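Local structure of D-galactonate dehydratase family member SEN1436 (Salmonella enterica subsp. enterica serovar Enteritidis, 3TW9) at residues Leu149-Asp154 and Arg166-Glu171; Leu270-Asp275 and Phe373-Tyr378; Ala384-Asp387 and Gly391-Glu394. The protein dehydrates D-gluconate to 2-dehydro-3-deoxy-D-gluconate with low activity in vitro, using one magnesium ion per subunit, and probably has no significant part in gluconate breakdown in vivo. All blocks are in the same frame, centred on the assembly; numbering follows the deposited sequence.

Contact 1. Residues Leu149-Asp154 and Arg166-Glu171; sequences LYCHTD and RARMEE
Cys151 and Arg168 meet sulfur to chain: Cys151 SG lies 3.6 Å from both CG and CD of Arg168, pressed alongside its aliphatic stem rather than its charged end. The cysteine has SG between its backbone N and carbonyl carbon (chi1 60°), which aims the sulfur at the helix. Arg168 bends twice, at chi2 (-69°) and chi3 (84°), and its guanidinium turns back over its own helix. Ala167 CB lies 3.5 Å above one guanidinium face, displaced toward the rim, while Glu171 grips the edge. Arg168 NH1 makes a 3.0 Å salt bridge to Glu171 OE2, reaching it from above the carboxylate plane, and Arg168 NE adds a weak bond to Glu171 OE1. Arg168 NH2 donates a 2.7 Å hydrogen bond to a water, which itself donates to His152 O. Thr153 CG2 runs counter to the arginine stem at a looser 4.2 Å from Arg168 CG, while Thr153 OG1 is hydrogen-bonded to Arg177 O. On the strand's other side His152, which probably binds the substrate, is hydrogen-bonded to Glu377. The pair joins strand and helix of the beta-alpha-beta unit 147-152, 158-171 and 175-177, with helix 221-239 packed against Met169.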
ATOM      1  N   LEU C 149      22.965   5.571   2.461  1.00 20.64           N
ATOM      2  CA  LEU C 149      23.147   4.925   3.728  1.00 17.90           C
ATOM      3  C   LEU C 149      23.551   5.924   4.792  1.00 20.55           C
ATOM      4  O   LEU C 149      24.067   7.016   4.495  1.00 22.38           O
ATOM      5  CB  LEU C 149      24.259   3.875   3.605  1.00 22.97           C
ATOM      6  CG  LEU C 149      24.191   2.852   2.493  1.00 19.56           C
ATOM      7  CD1 LEU C 149      25.494   2.114   2.479  1.00 20.04           C
ATOM      8  CD2 LEU C 149      22.971   1.885   2.627  1.00 23.46           C
ATOM      9  N   TYR C 150      23.265   5.573   6.045  1.00 21.21           N
ATOM     10  CA  TYR C 150      23.983   6.129   7.175  1.00 18.43           C
ATOM     11  C   TYR C 150      24.620   5.007   7.983  1.00 20.34           C
ATOM     12  O   TYR C 150      24.171   3.860   7.947  1.00 21.97           O
ATOM     13  CB  TYR C 150      23.147   7.077   8.070  1.00 19.50           C
ATOM     14  CG  TYR C 150      22.147   6.495   9.070  1.00 21.55           C
ATOM     15  CD1 TYR C 150      22.490   6.313  10.415  1.00 23.11           C
ATOM     16  CD2 TYR C 150      20.824   6.239   8.681  1.00 22.66           C
ATOM     17  CE1 TYR C 150      21.557   5.835  11.344  1.00 26.49           C
ATOM     18  CE2 TYR C 150      19.876   5.754   9.616  1.00 19.50           C
ATOM     19  CZ  TYR C 150      20.256   5.576  10.934  1.00 18.98           C
ATOM     20  OH  TYR C 150      19.335   5.132  11.865  1.00 21.16           O
ATOM     21  N   CYS C 151      25.690   5.358   8.678  1.00 26.58           N
ATOM     22  CA  CYS C 151      26.373   4.418   9.554  1.00 24.74           C
ATOM     23  C   CYS C 151      26.542   5.060  10.910  1.00 20.18           C
ATOM     24  O   CYS C 151      26.396   6.283  11.078  1.00 26.05           O
ATOM     25  CB  CYS C 151      27.746   4.088   8.973  1.00 35.48           C
ATOM     26  SG  CYS C 151      28.744   5.572   8.831  1.00 36.58           S
ATOM     27  N   HIS C 152      26.907   4.223  11.864  1.00 22.19           N
ATOM     28  CA  HIS C 152      27.146   4.609  13.238  1.00 24.26           C
ATOM     29  C   HIS C 152      28.607   5.015  13.406  1.00 26.80           C
ATOM     30  O   HIS C 152      29.460   4.549  12.652  1.00 29.64           O
ATOM     31  CB  HIS C 152      26.855   3.408  14.133  1.00 25.48           C
ATOM     32  CG  HIS C 152      25.425   2.956  14.113  1.00 32.48           C
ATOM     33  ND1 HIS C 152      24.943   2.003  14.985  1.00 35.07           N
ATOM     34  CD2 HIS C 152      24.368   3.342  13.357  1.00 28.37           C
ATOM     35  CE1 HIS C 152      23.659   1.798  14.746  1.00 34.30           C
ATOM     36  NE2 HIS C 152      23.289   2.590  13.757  1.00 25.63           N
ATOM     37  N   THR C 153      28.877   5.880  14.378  1.00 23.15           N
ATOM     38  CA  THR C 153      30.231   6.364  14.639  1.00 27.80           C
ATOM     39  C   THR C 153      30.654   6.111  16.084  1.00 36.62           C
ATOM     40  O   THR C 153      31.303   6.965  16.695  1.00 33.53           O
ATOM     41  CB  THR C 153      30.389   7.879  14.283  1.00 28.28           C
ATOM     42  OG1 THR C 153      29.529   8.679  15.109  1.00 30.46           O
ATOM     43  CG2 THR C 153      30.082   8.156  12.809  1.00 19.35           C
ATOM     44  N   ASP C 154      30.283   4.934  16.608  1.00 32.46           N
ATOM     45  CA  ASP C 154      30.439   4.577  18.027  1.00 37.74           C
ATOM     46  C   ASP C 154      31.864   4.791  18.520  1.00 41.24           C
ATOM     47  O   ASP C 154      32.806   4.250  17.946  1.00 39.25           O
ATOM     48  CB  ASP C 154      30.036   3.110  18.254  1.00 38.04           C
ATOM     49  CG  ASP C 154      28.528   2.909  18.289  1.00 52.04           C
ATOM     50  OD1 ASP C 154      28.073   1.894  18.850  1.00 52.85           O
ATOM     51  OD2 ASP C 154      27.784   3.757  17.764  1.00 40.13           O
ATOM     52  N   ARG C 166      34.823  11.821  10.728  1.00 36.86           N
ATOM     53  CA  ARG C 166      35.794  12.151   9.675  1.00 32.88           C
ATOM     54  C   ARG C 166      36.148  10.938   8.815  1.00 29.73           C
ATOM     55  O   ARG C 166      36.069  11.007   7.581  1.00 35.61           O
ATOM     56  CB  ARG C 166      37.049  12.803  10.273  1.00 40.64           C
ATOM     57  CG  ARG C 166      36.818  14.246  10.728  1.00 46.11           C
ATOM     58  CD  ARG C 166      38.119  15.030  10.835  1.00 52.29           C
ATOM     59  NE  ARG C 166      37.864  16.453  11.039  1.00 61.08           N
ATOM     60  CZ  ARG C 166      37.769  17.038  12.230  1.00 72.46           C
ATOM     61  NH1 ARG C 166      37.912  16.322  13.344  1.00 77.09           N
ATOM     62  NH2 ARG C 166      37.529  18.342  12.308  1.00 59.31           N
ATOM     63  N   ALA C 167      36.497   9.826   9.466  1.00 30.41           N
ATOM     64  CA  ALA C 167      36.784   8.568   8.773  1.00 31.01           C
ATOM     65  C   ALA C 167      35.622   8.111   7.892  1.00 37.39           C
ATOM     66  O   ALA C 167      35.824   7.695   6.745  1.00 30.81           O
ATOM     67  CB  ALA C 167      37.166   7.475   9.774  1.00 35.65           C
ATOM     68  N   ARG C 168      34.394   8.208   8.404  1.00 27.06           N
ATOM     69  CA  ARG C 168      33.249   7.732   7.608  1.00 26.88           C
ATOM     70  C   ARG C 168      32.940   8.683   6.447  1.00 19.37           C
ATOM     71  O   ARG C 168      32.524   8.235   5.370  1.00 25.78           O
ATOM     72  CB  ARG C 168      31.991   7.496   8.481  1.00 29.82           C
ATOM     73  CG  ARG C 168      32.144   6.455   9.601  1.00 30.82           C
ATOM     74  CD  ARG C 168      32.300   4.992   9.146  1.00 30.63           C
ATOM     75  NE  ARG C 168      33.677   4.609   8.792  1.00 44.86           N
ATOM     76  CZ  ARG C 168      34.689   4.434   9.649  1.00 44.15           C
ATOM     77  NH1 ARG C 168      35.881   4.073   9.194  1.00 51.65           N
ATOM     78  NH2 ARG C 168      34.540   4.611  10.952  1.00 30.79           N
ATOM     79  N   MET C 169      33.162   9.980   6.668  1.00 27.59           N
ATOM     80  CA  MET C 169      33.004  10.991   5.611  1.00 30.58           C
ATOM     81  C   MET C 169      34.025  10.768   4.499  1.00 31.51           C
ATOM     82  O   MET C 169      33.678  10.820   3.335  1.00 25.87           O
ATOM     83  CB  MET C 169      33.120  12.401   6.163  1.00 31.89           C
ATOM     84  CG  MET C 169      31.895  12.836   6.982  1.00 29.42           C
ATOM     85  SD  MET C 169      32.079  14.481   7.643  1.00 33.78           S
ATOM     86  CE  MET C 169      31.914  15.460   6.159  1.00 33.46           C
ATOM     87  N   GLU C 170      35.264  10.457   4.879  1.00 31.17           N
ATOM     88  CA  GLU C 170      36.307  10.023   3.922  1.00 39.44           C
ATOM     89  C   GLU C 170      35.927   8.796   3.083  1.00 36.30           C
ATOM     90  O   GLU C 170      36.231   8.740   1.893  1.00 36.04           O
ATOM     91  CB  GLU C 170      37.640   9.763   4.650  1.00 39.52           C
ATOM     92  CG  GLU C 170      38.438  11.031   4.961  1.00 63.90           C
ATOM     93  CD  GLU C 170      39.526  10.817   6.008  1.00 64.69           C
ATOM     94  OE1 GLU C 170      39.771  11.752   6.802  1.00 68.21           O
ATOM     95  OE2 GLU C 170      40.127   9.722   6.048  1.00 71.98           O
ATOM     96  N   GLU C 171      35.272   7.814   3.713  1.00 29.94           N
ATOM     97  CA  GLU C 171      34.769   6.623   3.033  1.00 26.44           C
ATOM     98  C   GLU C 171      33.614   6.907   2.065  1.00 30.49           C
ATOM     99  O   GLU C 171      33.329   6.076   1.218  1.00 36.06           O
ATOM    100  CB  GLU C 171      34.320   5.555   4.034  1.00 34.98           C
ATOM    101  CG  GLU C 171      35.439   4.968   4.865  1.00 42.11           C
ATOM    102  CD  GLU C 171      35.013   3.761   5.692  1.00 61.53           C
ATOM    103  OE1 GLU C 171      33.816   3.391   5.680  1.00 40.90           O
ATOM    104  OE2 GLU C 171      35.896   3.175   6.358  1.00 57.85           O
TER
HETATM  105  O   HOH W   1      32.442   4.446  12.722  1.00 35.66           O

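Contact 2. Residues Leu270-Asp275 and Phe373-Tyr378; sequences LFYLED and FGIQEY
The rim of the Phe271 ring faces Gly374, whose carbonyl O lies near the ring plane, 3.9 Å from Phe271 CZ, while Ile375 CB comes in obliquely, 3.8 Å from Phe271 CE2. Ile375 CG2 approaches the Tyr272 ring at a similar slant, and Ile375 N sits 3.6 Å above one face of the Phe373 ring, near its rim. Tyr175 meets Phe271 edge-to-face. This is the interior of the enolase-superfamily (beta/alpha)-barrel, where strands 272-274 and 376-377 face one another without sharing backbone bonds. Ile375 covers the place where the Phe271 and Tyr272 rings meet: CB lies against Phe271, and CG2 is 3.9 Å from both CE2 and OH of Tyr272. With CG1 anti to the backbone N (chi1 -160°), CG2 falls between the backbone N and the carbonyl carbon and reaches the tyrosine. Tyr272 OH is hydrogen-bonded to Tyr150 OH, which tethers the hydroxyl end to strand 147-152. Further along, the apolar layer gives way to the active site, with Glu274, a magnesium ligand, and Glu377, a substrate-binding residue. Arg321 NH2 forms salt bridges to both. A second bridge is a water that donates to Glu274 OE1 at 2.6 Å and, at a longer 3.3 Å, to Glu377 OE2.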
ATOM      1  N   LEU C 270      19.268  18.541  12.314  1.00 22.36           N
ATOM      2  CA  LEU C 270      19.443  17.097  12.225  0.50 21.43           C
ATOM      3  C   LEU C 270      18.601  16.517  11.102  1.00 17.18           C
ATOM      4  O   LEU C 270      17.525  17.022  10.791  1.00 20.18           O
ATOM      5  CB  LEU C 270      19.085  16.413  13.555  0.50 22.29           C
ATOM      6  CG  LEU C 270      20.215  16.343  14.591  0.50 26.50           C
ATOM      7  CD1 LEU C 270      20.685  17.724  15.038  0.50 16.91           C
ATOM      8  CD2 LEU C 270      19.801  15.512  15.794  0.50 25.22           C
ATOM      9  N   PHE C 271      19.102  15.463  10.481  1.00 20.21           N
ATOM     10  CA  PHE C 271      18.321  14.742   9.484  1.00 16.06           C
ATOM     11  C   PHE C 271      17.126  14.064  10.171  1.00 19.08           C
ATOM     12  O   PHE C 271      16.004  14.101   9.667  1.00 22.26           O
ATOM     13  CB  PHE C 271      19.208  13.716   8.782  1.00 20.15           C
ATOM     14  CG  PHE C 271      18.526  12.964   7.684  1.00 23.87           C
ATOM     15  CD1 PHE C 271      18.354  13.535   6.437  1.00 22.28           C
ATOM     16  CD2 PHE C 271      18.070  11.653   7.896  1.00 23.41           C
ATOM     17  CE1 PHE C 271      17.719  12.818   5.402  1.00 23.20           C
ATOM     18  CE2 PHE C 271      17.437  10.951   6.874  1.00 15.98           C
ATOM     19  CZ  PHE C 271      17.273  11.519   5.636  1.00 17.64           C
ATOM     20  N   TYR C 272      17.403  13.443  11.315  1.00 20.96           N
ATOM     21  CA  TYR C 272      16.351  13.099  12.255  1.00 18.70           C
ATOM     22  C   TYR C 272      16.814  12.887  13.691  1.00 21.74           C
ATOM     23  O   TYR C 272      17.979  12.572  13.948  1.00 18.74           O
ATOM     24  CB  TYR C 272      15.450  11.968  11.727  1.00 15.31           C
ATOM     25  CG  TYR C 272      15.980  10.575  11.505  1.00 17.76           C
ATOM     26  CD1 TYR C 272      16.580   9.819  12.542  1.00 18.27           C
ATOM     27  CD2 TYR C 272      15.763   9.952  10.266  1.00 18.15           C
ATOM     28  CE1 TYR C 272      16.967   8.465  12.309  1.00 16.99           C
ATOM     29  CE2 TYR C 272      16.152   8.659  10.033  1.00 20.53           C
ATOM     30  CZ  TYR C 272      16.756   7.917  11.034  1.00 17.77           C
ATOM     31  OH  TYR C 272      17.092   6.599  10.724  1.00 20.02           O
ATOM     32  N   LEU C 273      15.868  13.080  14.613  1.00 17.74           N
ATOM     33  CA  LEU C 273      16.041  12.725  16.026  1.00 19.80           C
ATOM     34  C   LEU C 273      15.179  11.492  16.247  1.00 21.00           C
ATOM     35  O   LEU C 273      13.979  11.517  15.962  1.00 18.82           O
ATOM     36  CB  LEU C 273      15.542  13.851  16.923  1.00 22.00           C
ATOM     37  CG  LEU C 273      15.707  13.687  18.449  1.00 17.49           C
ATOM     38  CD1 LEU C 273      17.202  13.670  18.823  1.00 20.97           C
ATOM     39  CD2 LEU C 273      15.034  14.818  19.170  1.00 19.92           C
ATOM     40  N   GLU C 274      15.809  10.427  16.730  1.00 18.36           N
ATOM     41  CA  GLU C 274      15.241   9.085  16.716  1.00 17.45           C
ATOM     42  C   GLU C 274      14.783   8.596  18.084  1.00 20.34           C
ATOM     43  O   GLU C 274      15.451   8.814  19.102  1.00 17.09           O
ATOM     44  CB  GLU C 274      16.262   8.097  16.142  1.00 20.42           C
ATOM     45  CG  GLU C 274      15.708   6.691  16.031  1.00 21.28           C
ATOM     46  CD  GLU C 274      16.744   5.700  15.670  1.00 24.22           C
ATOM     47  OE1 GLU C 274      17.852   6.139  15.346  1.00 26.06           O
ATOM     48  OE2 GLU C 274      16.427   4.486  15.685  1.00 28.00           O
ATOM     49  N   ASP C 275      13.652   7.890  18.064  1.00 18.36           N
ATOM     50  CA  ASP C 275      13.009   7.343  19.287  1.00 16.12           C
ATOM     51  C   ASP C 275      13.013   8.281  20.474  1.00 17.70           C
ATOM     52  O   ASP C 275      13.529   7.937  21.541  1.00 19.58           O
ATOM     53  CB  ASP C 275      13.568   5.969  19.637  1.00 16.36           C
ATOM     54  CG  ASP C 275      13.263   4.950  18.597  1.00 20.22           C
ATOM     55  OD1 ASP C 275      12.590   5.276  17.589  1.00 21.54           O
ATOM     56  OD2 ASP C 275      13.738   3.786  18.739  1.00 22.98           O
ATOM     57  N   PHE C 373      11.061   6.463   0.097  1.00 17.82           N
ATOM     58  CA  PHE C 373      12.287   6.082   0.823  1.00 14.86           C
ATOM     59  C   PHE C 373      12.958   7.272   1.471  1.00 16.32           C
ATOM     60  O   PHE C 373      13.080   8.358   0.860  1.00 22.84           O
ATOM     61  CB  PHE C 373      13.264   5.414  -0.166  1.00 18.02           C
ATOM     62  CG  PHE C 373      14.678   5.323   0.335  1.00 24.01           C
ATOM     63  CD1 PHE C 373      15.075   4.267   1.144  1.00 20.18           C
ATOM     64  CD2 PHE C 373      15.613   6.298  -0.002  1.00 20.34           C
ATOM     65  CE1 PHE C 373      16.406   4.187   1.619  1.00 19.78           C
ATOM     66  CE2 PHE C 373      16.906   6.229   0.478  1.00 24.40           C
ATOM     67  CZ  PHE C 373      17.310   5.153   1.261  1.00 25.94           C
ATOM     68  N   GLY C 374      13.412   7.090   2.719  1.00 15.70           N
ATOM     69  CA  GLY C 374      14.127   8.172   3.415  1.00 19.59           C
ATOM     70  C   GLY C 374      15.624   7.925   3.515  1.00 20.64           C
ATOM     71  O   GLY C 374      16.437   8.727   3.004  1.00 18.79           O
ATOM     72  N   ILE C 375      15.997   6.845   4.205  1.00 20.22           N
ATOM     73  CA  ILE C 375      17.425   6.539   4.410  1.00 18.31           C
ATOM     74  C   ILE C 375      17.568   5.063   4.754  1.00 21.15           C
ATOM     75  O   ILE C 375      16.615   4.444   5.228  1.00 20.04           O
ATOM     76  CB  ILE C 375      18.098   7.437   5.488  1.00 18.57           C
ATOM     77  CG1 ILE C 375      19.622   7.460   5.337  1.00 22.98           C
ATOM     78  CG2 ILE C 375      17.719   6.979   6.934  1.00 15.97           C
ATOM     79  CD1 ILE C 375      20.080   8.108   4.035  1.00 19.45           C
ATOM     80  N   GLN C 376      18.739   4.482   4.487  1.00 20.09           N
ATOM     81  CA  GLN C 376      19.023   3.125   4.978  1.00 21.43           C
ATOM     82  C   GLN C 376      20.201   3.064   5.961  1.00 27.73           C
ATOM     83  O   GLN C 376      21.377   3.183   5.583  1.00 22.46           O
ATOM     84  CB  GLN C 376      19.230   2.131   3.842  1.00 20.28           C
ATOM     85  CG  GLN C 376      19.287   0.671   4.316  1.00 16.55           C
ATOM     86  CD  GLN C 376      18.065   0.322   5.156  1.00 15.52           C
ATOM     87  OE1 GLN C 376      18.170   0.067   6.374  1.00 24.57           O
ATOM     88  NE2 GLN C 376      16.915   0.288   4.514  1.00 18.48           N
ATOM     89  N   GLU C 377      19.875   2.885   7.233  1.00 18.82           N
ATOM     90  CA  GLU C 377      20.878   2.557   8.273  1.00 17.01           C
ATOM     91  C   GLU C 377      21.614   1.305   7.836  1.00 18.41           C
ATOM     92  O   GLU C 377      20.999   0.382   7.333  1.00 22.08           O
ATOM     93  CB  GLU C 377      20.155   2.277   9.591  1.00 17.72           C
ATOM     94  CG  GLU C 377      21.063   2.019  10.783  1.00 18.43           C
ATOM     95  CD  GLU C 377      20.268   1.780  12.056  1.00 20.20           C
ATOM     96  OE1 GLU C 377      19.085   1.354  11.959  1.00 18.77           O
ATOM     97  OE2 GLU C 377      20.833   2.024  13.134  1.00 25.45           O
ATOM     98  N   TYR C 378      22.932   1.297   8.008  1.00 19.54           N
ATOM     99  CA  TYR C 378      23.736   0.167   7.534  1.00 20.22           C
ATOM    100  C   TYR C 378      24.808  -0.183   8.553  1.00 17.51           C
ATOM    101  O   TYR C 378      25.527   0.703   9.047  1.00 24.26           O
ATOM    102  CB  TYR C 378      24.400   0.454   6.155  1.00 16.67           C
ATOM    103  CG  TYR C 378      25.126  -0.791   5.659  1.00 17.46           C
ATOM    104  CD1 TYR C 378      24.413  -1.881   5.187  1.00 21.68           C
ATOM    105  CD2 TYR C 378      26.533  -0.884   5.739  1.00 25.42           C
ATOM    106  CE1 TYR C 378      25.077  -3.067   4.780  1.00 25.17           C
ATOM    107  CE2 TYR C 378      27.213  -2.038   5.349  1.00 20.27           C
ATOM    108  CZ  TYR C 378      26.474  -3.131   4.860  1.00 26.60           C
ATOM    109  OH  TYR C 378      27.094  -4.298   4.465  1.00 25.54           O
TER
HETATM  110  O   HOH W   2      20.027   4.923  14.483  1.00 23.94           O

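Contact 3. Residues Ala384-Asp387 and Gly391-Glu394; sequences ALRD and GCPE
The carbonyl oxygen of Arg386 reaches Cys392 through a water: the water donates to Arg386 O at 3.0 Å and accepts from Cys392 N at 3.3 Å. In this way a single water links the backbone of helix 383-388 to the loop after it. Around it the contact is loose and rests on one sulfur. Cys392 SG lies anti to its own carbonyl carbon (chi1 -71°), and the residue is turned toward the helix, with Cys392 SG 4.3 Å from Arg386 CA and 4.4 Å from Leu385 O. Cys392 SG is also 4.4 Å from Arg386 CG, so it lies loosely beside the root of the arginine and not its charged end. That end is held elsewhere: the chain is extended as far as CD and then turns at chi3 (-69°), and Arg386 NH1 is hydrogen-bonded to Met381 O. In the fold, helix 383-388 follows the barrel strand 376-377, and the chain then passes through Gly391 and Cys392 into strand 394-396, which pairs with 399-401 as an antiparallel hairpin. Gly391 takes a positive phi of 111°, a conformation that glycine adopts readily. Helix 357-369 lies against both segments, with Leu385 and Cys392 each touching Pro357, whereas Pro393 packs on Cys361 and Met364; on the helix 383-388 side, Asp387 forms a salt bridge with Lys416. The site lies at the surface, with the side chain of Leu385 about 10 Å from that of the substrate-binding Asp354.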
ATOM      1  N   ALA C 384      32.923 -13.615   7.595  1.00 26.04           N
ATOM      2  CA  ALA C 384      32.058 -14.775   7.784  1.00 27.97           C
ATOM      3  C   ALA C 384      30.637 -14.536   7.242  1.00 27.91           C
ATOM      4  O   ALA C 384      30.088 -15.372   6.537  1.00 24.20           O
ATOM      5  CB  ALA C 384      32.021 -15.163   9.239  1.00 37.91           C
ATOM      6  N   LEU C 385      30.068 -13.365   7.533  1.00 27.74           N
ATOM      7  CA  LEU C 385      28.739 -13.046   7.001  1.00 25.50           C
ATOM      8  C   LEU C 385      28.703 -13.091   5.489  1.00 26.92           C
ATOM      9  O   LEU C 385      27.765 -13.631   4.919  1.00 25.35           O
ATOM     10  CB  LEU C 385      28.256 -11.678   7.480  1.00 25.19           C
ATOM     11  CG  LEU C 385      27.716 -11.658   8.903  1.00 19.56           C
ATOM     12  CD1 LEU C 385      27.586 -10.219   9.361  1.00 28.11           C
ATOM     13  CD2 LEU C 385      26.402 -12.422   8.997  1.00 26.43           C
ATOM     14  N   ARG C 386      29.715 -12.504   4.847  1.00 28.64           N
ATOM     15  CA  ARG C 386      29.797 -12.497   3.383  1.00 25.45           C
ATOM     16  C   ARG C 386      29.958 -13.909   2.813  1.00 26.79           C
ATOM     17  O   ARG C 386      29.420 -14.225   1.748  1.00 27.63           O
ATOM     18  CB  ARG C 386      30.942 -11.582   2.909  1.00 28.61           C
ATOM     19  CG  ARG C 386      30.591 -10.087   2.880  1.00 36.03           C
ATOM     20  CD  ARG C 386      31.776  -9.210   2.383  1.00 37.29           C
ATOM     21  NE  ARG C 386      32.884  -9.172   3.343  1.00 38.25           N
ATOM     22  CZ  ARG C 386      32.986  -8.302   4.345  1.00 42.70           C
ATOM     23  NH1 ARG C 386      32.050  -7.379   4.520  1.00 37.91           N
ATOM     24  NH2 ARG C 386      34.024  -8.351   5.181  1.00 39.09           N
ATOM     25  N   ASP C 387      30.668 -14.750   3.559  1.00 28.60           N
ATOM     26  CA  ASP C 387      31.018 -16.103   3.133  1.00 28.68           C
ATOM     27  C   ASP C 387      29.782 -16.990   3.232  1.00 36.14           C
ATOM     28  O   ASP C 387      29.456 -17.736   2.304  1.00 30.65           O
ATOM     29  CB  ASP C 387      32.142 -16.642   4.039  1.00 25.77           C
ATOM     30  CG  ASP C 387      32.763 -17.931   3.522  1.00 32.52           C
ATOM     31  OD1 ASP C 387      32.767 -18.162   2.300  1.00 39.23           O
ATOM     32  OD2 ASP C 387      33.268 -18.715   4.348  1.00 38.12           O
ATOM     33  N   GLY C 391      25.923 -12.898  -2.105  1.00 27.71           N
ATOM     34  CA  GLY C 391      24.972 -11.950  -2.685  1.00 28.02           C
ATOM     35  C   GLY C 391      24.741 -10.688  -1.853  1.00 25.42           C
ATOM     36  O   GLY C 391      23.850  -9.896  -2.192  1.00 25.23           O
ATOM     37  N   CYS C 392      25.538 -10.483  -0.800  1.00 28.99           N
ATOM     38  CA  CYS C 392      25.475  -9.236   0.007  1.00 26.00           C
ATOM     39  C   CYS C 392      25.621  -8.005  -0.901  1.00 30.75           C
ATOM     40  O   CYS C 392      26.364  -8.049  -1.890  1.00 28.05           O
ATOM     41  CB  CYS C 392      26.532  -9.219   1.124  1.00 32.89           C
ATOM     42  SG  CYS C 392      26.216 -10.369   2.484  1.00 28.46           S
ATOM     43  N   PRO C 393      24.875  -6.930  -0.607  1.00 24.95           N
ATOM     44  CA  PRO C 393      24.869  -5.737  -1.435  1.00 26.75           C
ATOM     45  C   PRO C 393      26.215  -5.036  -1.482  1.00 31.94           C
ATOM     46  O   PRO C 393      26.991  -5.051  -0.501  1.00 28.38           O
ATOM     47  CB  PRO C 393      23.851  -4.818  -0.736  1.00 27.29           C
ATOM     48  CG  PRO C 393      23.014  -5.731   0.059  1.00 39.38           C
ATOM     49  CD  PRO C 393      23.926  -6.814   0.520  1.00 28.98           C
ATOM     50  N   GLU C 394      26.469  -4.421  -2.628  1.00 29.47           N
ATOM     51  CA  GLU C 394      27.671  -3.625  -2.848  1.00 33.73           C
ATOM     52  C   GLU C 394      27.578  -2.305  -2.077  1.00 24.03           C
ATOM     53  O   GLU C 394      26.628  -1.564  -2.271  1.00 32.69           O
ATOM     54  CB  GLU C 394      27.794  -3.363  -4.352  1.00 36.36           C
ATOM     55  CG  GLU C 394      29.184  -3.330  -4.881  1.00 55.58           C
ATOM     56  CD  GLU C 394      30.073  -4.441  -4.328  1.00 80.62           C
ATOM     57  OE1 GLU C 394      29.704  -5.635  -4.418  1.00 97.38           O
ATOM     58  OE2 GLU C 394      31.159  -4.109  -3.809  1.00 77.26           O
TER
HETATM   59  O   HOH W   3      28.325 -12.037  -0.051  1.00 28.80           O

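How the contacts relate
From the N terminus the three contacts come in series, none enclosing or crossing another. Contact 1 closes a short loop of 11 residues, folding helix 158-171 back on strand 147-152. Contact 2 closes a far longer one of 97 residues, spanning much of the barrel and bringing strand 272-274 opposite 376-377. Contact 3 closes a turn of three residues soon after that last strand, tying helix 383-388 to the loop leading into strand 394-396. Contacts 1 and 2 touch directly, since strands 147-152 and 376-377 are neighbours in the sheet: Tyr150 O lies 2.8 Å from Tyr378 N, a probable hydrogen bond. Contact 3 stands apart, its nearest atoms about 5 Å from those of contact 2.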